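Local coordinates for protein LacI family transcription regulator (Bifidobacterium animalis subsp. lactis, PDB 4O5A) that probably regulates transcription as a LacI-family repressor, pairing a DNA-binding helix-turn-helix domain with a periplasmic-binding-protein-like domain that probably senses a small effector, at residues L203-S206 / Y207-A211. Sequence-based numbering, arbitrary orientation.
Sequences LGHS and YIRDA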
# COMPACT_ATOMS: atom_id res chain seq x y z
N LEU A 203 -8.59 3.15 18.60
CA LEU A 203 -7.40 3.87 18.14
C LEU A 203 -7.03 4.99 19.11
O LEU A 203 -7.90 5.69 19.62
CB LEU A 203 -7.63 4.46 16.75
CG LEU A 203 -7.93 3.43 15.67
CD1 LEU A 203 -8.05 4.11 14.33
CD2 LEU A 203 -6.86 2.36 15.65
N GLY A 204 -5.73 5.15 19.37
CA GLY A 204 -5.25 6.18 20.27
C GLY A 204 -5.59 7.58 19.80
O GLY A 204 -5.65 8.50 20.62
N HIS A 205 -5.79 7.76 18.50
CA HIS A 205 -6.13 9.09 17.99
C HIS A 205 -7.64 9.36 17.93
O HIS A 205 -8.07 10.44 17.51
CB HIS A 205 -5.47 9.38 16.63
CG HIS A 205 -5.94 8.50 15.51
ND1 HIS A 205 -7.27 8.32 15.20
CD2 HIS A 205 -5.25 7.78 14.60
CE1 HIS A 205 -7.39 7.51 14.17
NE2 HIS A 205 -6.17 7.17 13.78
N SER A 206 -8.43 8.37 18.33
CA SER A 206 -9.88 8.48 18.24
C SER A 206 -10.44 9.63 19.08
O SER A 206 -11.28 10.40 18.62
CB SER A 206 -10.55 7.17 18.65
OG SER A 206 -11.94 7.34 18.79
N TYR A 207 -9.95 9.77 20.31
CA TYR A 207 -10.47 10.78 21.22
C TYR A 207 -9.96 12.19 20.93
O TYR A 207 -10.64 13.17 21.22
CB TYR A 207 -10.20 10.37 22.66
CG TYR A 207 -10.93 9.10 23.03
CD1 TYR A 207 -12.10 8.75 22.38
CD2 TYR A 207 -10.45 8.26 24.02
CE1 TYR A 207 -12.78 7.60 22.71
CE2 TYR A 207 -11.12 7.10 24.35
CZ TYR A 207 -12.28 6.78 23.69
OH TYR A 207 -12.97 5.63 24.00
N ILE A 208 -8.75 12.28 20.37
CA ILE A 208 -8.20 13.56 19.95
C ILE A 208 -9.02 14.11 18.80
O ILE A 208 -9.41 15.29 18.79
CB ILE A 208 -6.74 13.41 19.46
CG1 ILE A 208 -5.82 12.93 20.59
CG2 ILE A 208 -6.25 14.72 18.84
CD1 ILE A 208 -5.68 13.91 21.72
N ARG A 209 -9.28 13.25 17.82
CA ARG A 209 -10.04 13.66 16.65
C ARG A 209 -11.47 14.02 17.00
O ARG A 209 -11.99 15.02 16.51
CB ARG A 209 -10.01 12.57 15.58
CG ARG A 209 -8.61 12.33 15.04
CD ARG A 209 -8.60 11.27 13.96
NE ARG A 209 -7.26 11.15 13.37
CZ ARG A 209 -7.00 10.56 12.21
NH1 ARG A 209 -7.99 10.02 11.51
NH2 ARG A 209 -5.76 10.51 11.76
N ASP A 210 -12.11 13.21 17.84
CA ASP A 210 -13.50 13.46 18.20
C ASP A 210 -13.63 14.76 18.97
O ASP A 210 -14.56 15.53 18.74
CB ASP A 210 -14.10 12.30 19.01
CG ASP A 210 -15.52 12.58 19.48
OD1 ASP A 210 -16.42 12.69 18.63
OD2 ASP A 210 -15.73 12.71 20.71
N ALA A 211 -12.69 15.01 19.89
CA ALA A 211 -12.74 16.24 20.67
C ALA A 211 -12.59 17.47 19.77
O ALA A 211 -13.29 18.47 19.95
CB ALA A 211 -11.68 16.23 21.77
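The guanidinium of Arg209 stacks over the imidazole of His205, one helical turn back, nearly parallel to it (13°) and with 3.7 Å between the centres of the two groups. Arg209 NE comes over the rim of the ring, 3.4 Å from His205 ND1, while CZ sits above CE1 of His205. The torsions place the two groups: His205 CG is tucked in between its own backbone N and C (chi1 66°), and Arg209 runs extended from CG to NE. On the ring's other face lies CB of Leu203. The guanidinium has further company, a salt bridge from NE to Asp175 and a cation-pi contact with Trp284. Shortening Arg209 to an alanine would probably strip that face of the His205 ring of its guanidinium and leave Asp175 without its ion-pair mate.

Backbone bonds carry the turn into the helix. Ser206 N reaches Leu203 O (3.0 Å) to close a type I turn, and the chain then winds into helix 206-219, which follows strand 193-197 in the periplasmic-binding-protein-like fold. Arg209 N bonds to His205 O at 3.1 Å, nearly straight at 164°, and Asp210 N to Ser206 O at 3.0 Å.

Carbon atoms of the helix also crowd the His205 carbonyl: Arg209 CG lies 3.2 Å from His205 O and Ile208 CB 3.8 Å from it.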